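Local coordinates for putative snRNP Sm-like protein (Pyrococcus abyssi, PDB 1H64) that assembles into a seven-membered Sm-fold ring of the kind that forms snRNP cores and probably binds RNA, at residues Arg11-Asp16 / Ile32-His37. Numbering follows the deposited sequence.
Sequences RSLDKD and IGYDIH
Ile32 meets Leu13 through its main chain: methyl CD2 of Leu13 lies against the single Ile32-Gly33 peptide group, 3.6 Å from Ile32 C and 3.7 Å from Gly33 N, while the isoleucine side chain points away from Leu13 and packs on Val41 and Ala43. A classic beta bulge in strand 25-34 sets Ile32 and Gly33 together opposite Val41, to which both are bonded through the backbone. At Tyr34 the methyl arrives at the ring edge, near the ring plane, with Leu13 CD2 4.1 Å from Tyr34 CD2. The tyrosine CB points toward the 11-16 segment, and a chi1 of 68° sets the ring with this edge at the leucine; its phenol OH is hydrogen-bonded to His10. Beyond the strand, Asp35 opens an Asx turn, closed by the bond from His37 N to Asp35 OD1 (2.9 Å), which approaches from above the carboxylate plane. Leu13 itself occupies the second position of a type II turn, Ser12 to Lys15, that links helix 5-11 to strand 16-21 of the Sm fold. Tyr34 also packs on Leu6 and Ile9 of that helix, and Leu13 on Glu3 of a neighbouring subunit, so the contact joins helix, turn and strand 25-34 beside a subunit interface.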
ATOM      1  N   ARG C  11     -19.405   8.897  19.416  1.00 26.68           N
ATOM      2  CA  ARG C  11     -19.598   9.535  20.720  1.00 33.61           C
ATOM      3  C   ARG C  11     -18.766  10.815  20.866  1.00 35.79           C
ATOM      4  O   ARG C  11     -19.018  11.627  21.759  1.00 34.38           O
ATOM      5  CB  ARG C  11     -19.172   8.595  21.846  1.00 35.48           C
ATOM      6  CG  ARG C  11     -19.835   7.235  21.871  1.00 47.91           C
ATOM      7  CD  ARG C  11     -19.261   6.410  23.021  1.00 53.05           C
ATOM      8  NE  ARG C  11     -19.817   5.061  23.090  1.00 59.52           N
ATOM      9  CZ  ARG C  11     -21.102   4.790  23.284  1.00 59.80           C
ATOM     10  NH1 ARG C  11     -21.979   5.774  23.430  1.00 62.00           N
ATOM     11  NH2 ARG C  11     -21.513   3.533  23.333  1.00 61.46           N
ATOM     12  N   SER C  12     -17.773  10.987  20.003  1.00 26.99           N
ATOM     13  CA  SER C  12     -16.896  12.148  20.087  1.00 29.31           C
ATOM     14  C   SER C  12     -17.309  13.321  19.208  1.00 29.75           C
ATOM     15  O   SER C  12     -16.566  14.296  19.091  1.00 33.03           O
ATOM     16  CB  SER C  12     -15.452  11.746  19.745  1.00 28.83           C
ATOM     17  OG  SER C  12     -14.978  10.715  20.594  1.00 31.18           O
ATOM     18  N   LEU C  13     -18.471  13.240  18.571  1.00 30.45           N
ATOM     19  CA  LEU C  13     -18.909  14.354  17.742  1.00 32.64           C
ATOM     20  C   LEU C  13     -19.004  15.588  18.634  1.00 36.45           C
ATOM     21  O   LEU C  13     -19.387  15.486  19.801  1.00 32.97           O
ATOM     22  CB  LEU C  13     -20.264  14.061  17.091  1.00 32.41           C
ATOM     23  CG  LEU C  13     -20.232  13.191  15.823  1.00 29.46           C
ATOM     24  CD1 LEU C  13     -21.660  12.867  15.402  1.00 29.10           C
ATOM     25  CD2 LEU C  13     -19.491  13.914  14.691  1.00 26.49           C
ATOM     26  N   ASP C  14     -18.629  16.739  18.078  1.00 38.81           N
ATOM     27  CA  ASP C  14     -18.643  18.021  18.781  1.00 40.49           C
ATOM     28  C   ASP C  14     -17.675  18.084  19.958  1.00 39.98           C
ATOM     29  O   ASP C  14     -17.778  18.971  20.807  1.00 41.91           O
ATOM     30  CB  ASP C  14     -20.061  18.349  19.253  1.00 45.03           C
ATOM     31  CG  ASP C  14     -21.055  18.355  18.114  1.00 54.09           C
ATOM     32  OD1 ASP C  14     -20.834  19.112  17.138  1.00 60.45           O
ATOM     33  OD2 ASP C  14     -22.052  17.601  18.185  1.00 57.52           O
ATOM     34  N   LYS C  15     -16.732  17.148  20.007  1.00 34.87           N
ATOM     35  CA  LYS C  15     -15.742  17.120  21.078  1.00 35.46           C
ATOM     36  C   LYS C  15     -14.315  17.201  20.525  1.00 34.13           C
ATOM     37  O   LYS C  15     -14.066  16.806  19.388  1.00 34.13           O
ATOM     38  CB  LYS C  15     -15.909  15.851  21.914  1.00 35.86           C
ATOM     39  CG  LYS C  15     -17.220  15.821  22.684  1.00 41.32           C
ATOM     40  CD  LYS C  15     -17.235  14.761  23.785  1.00 44.19           C
ATOM     41  CE  LYS C  15     -17.352  13.356  23.219  1.00 49.02           C
ATOM     42  NZ  LYS C  15     -17.550  12.321  24.278  1.00 49.34           N
ATOM     43  N   ASP C  16     -13.391  17.732  21.322  1.00 32.93           N
ATOM     44  CA  ASP C  16     -11.994  17.847  20.902  1.00 32.15           C
ATOM     45  C   ASP C  16     -11.381  16.446  20.798  1.00 31.05           C
ATOM     46  O   ASP C  16     -11.598  15.594  21.663  1.00 24.28           O
ATOM     47  CB  ASP C  16     -11.193  18.682  21.918  1.00 36.08           C
ATOM     48  CG  ASP C  16      -9.744  18.932  21.481  1.00 43.87           C
ATOM     49  OD1 ASP C  16      -9.514  19.717  20.532  1.00 42.62           O
ATOM     50  OD2 ASP C  16      -8.823  18.340  22.090  1.00 50.37           O
ATOM     51  N   ILE C  32     -16.404  17.066  13.851  1.00 23.13           N
ATOM     52  CA  ILE C  32     -17.748  17.408  13.408  1.00 26.64           C
ATOM     53  C   ILE C  32     -18.380  16.428  12.414  1.00 27.96           C
ATOM     54  O   ILE C  32     -19.564  16.539  12.105  1.00 29.10           O
ATOM     55  CB  ILE C  32     -17.806  18.838  12.803  1.00 31.05           C
ATOM     56  CG1 ILE C  32     -16.769  19.003  11.691  1.00 33.61           C
ATOM     57  CG2 ILE C  32     -17.557  19.870  13.903  1.00 33.71           C
ATOM     58  CD1 ILE C  32     -16.809  20.385  11.016  1.00 34.56           C
ATOM     59  N   GLY C  33     -17.601  15.466  11.922  1.00 25.74           N
ATOM     60  CA  GLY C  33     -18.149  14.508  10.971  1.00 24.15           C
ATOM     61  C   GLY C  33     -17.180  13.363  10.748  1.00 26.18           C
ATOM     62  O   GLY C  33     -16.011  13.450  11.132  1.00 24.22           O
ATOM     63  N   TYR C  34     -17.665  12.277  10.148  1.00 23.62           N
ATOM     64  CA  TYR C  34     -16.819  11.123   9.893  1.00 21.43           C
ATOM     65  C   TYR C  34     -17.589  10.173   8.986  1.00 22.21           C
ATOM     66  O   TYR C  34     -18.772  10.372   8.744  1.00 24.70           O
ATOM     67  CB  TYR C  34     -16.493  10.408  11.208  1.00 18.26           C
ATOM     68  CG  TYR C  34     -17.680   9.730  11.869  1.00 30.27           C
ATOM     69  CD1 TYR C  34     -17.988   8.389  11.599  1.00 28.78           C
ATOM     70  CD2 TYR C  34     -18.519  10.432  12.736  1.00 27.85           C
ATOM     71  CE1 TYR C  34     -19.101   7.776  12.173  1.00 34.80           C
ATOM     72  CE2 TYR C  34     -19.634   9.822  13.315  1.00 32.95           C
ATOM     73  CZ  TYR C  34     -19.920   8.497  13.028  1.00 35.41           C
ATOM     74  OH  TYR C  34     -21.022   7.890  13.587  1.00 37.59           O
ATOM     75  N   ASP C  35     -16.899   9.175   8.458  1.00 22.25           N
ATOM     76  CA  ASP C  35     -17.581   8.167   7.653  1.00 23.22           C
ATOM     77  C   ASP C  35     -17.031   6.793   8.017  1.00 23.60           C
ATOM     78  O   ASP C  35     -16.122   6.669   8.835  1.00 22.70           O
ATOM     79  CB  ASP C  35     -17.455   8.444   6.149  1.00 17.53           C
ATOM     80  CG  ASP C  35     -16.021   8.448   5.669  1.00 21.23           C
ATOM     81  OD1 ASP C  35     -15.186   7.716   6.242  1.00 21.57           O
ATOM     82  OD2 ASP C  35     -15.741   9.177   4.696  1.00 30.19           O
ATOM     83  N   ILE C  36     -17.581   5.759   7.393  1.00 22.65           N
ATOM     84  CA  ILE C  36     -17.183   4.389   7.687  1.00 24.63           C
ATOM     85  C   ILE C  36     -15.734   4.011   7.385  1.00 23.89           C
ATOM     86  O   ILE C  36     -15.252   2.992   7.869  1.00 25.39           O
ATOM     87  CB  ILE C  36     -18.135   3.409   6.969  1.00 28.25           C
ATOM     88  CG1 ILE C  36     -17.838   1.975   7.403  1.00 34.69           C
ATOM     89  CG2 ILE C  36     -17.983   3.556   5.471  1.00 27.10           C
ATOM     90  CD1 ILE C  36     -17.870   1.791   8.902  1.00 42.97           C
ATOM     91  N   HIS C  37     -15.032   4.827   6.602  1.00 21.22           N
ATOM     92  CA  HIS C  37     -13.626   4.547   6.271  1.00 23.89           C
ATOM     93  C   HIS C  37     -12.716   5.228   7.292  1.00 18.66           C
ATOM     94  O   HIS C  37     -11.492   5.148   7.218  1.00 21.33           O
ATOM     95  CB  HIS C  37     -13.303   5.080   4.871  1.00 23.84           C
ATOM     96  CG  HIS C  37     -14.252   4.611   3.821  1.00 31.60           C
ATOM     97  ND1 HIS C  37     -14.362   3.285   3.461  1.00 32.36           N
ATOM     98  CD2 HIS C  37     -15.185   5.277   3.100  1.00 33.81           C
ATOM     99  CE1 HIS C  37     -15.327   3.152   2.567  1.00 33.48           C
ATOM    100  NE2 HIS C  37     -15.844   4.347   2.331  1.00 37.55           N
TER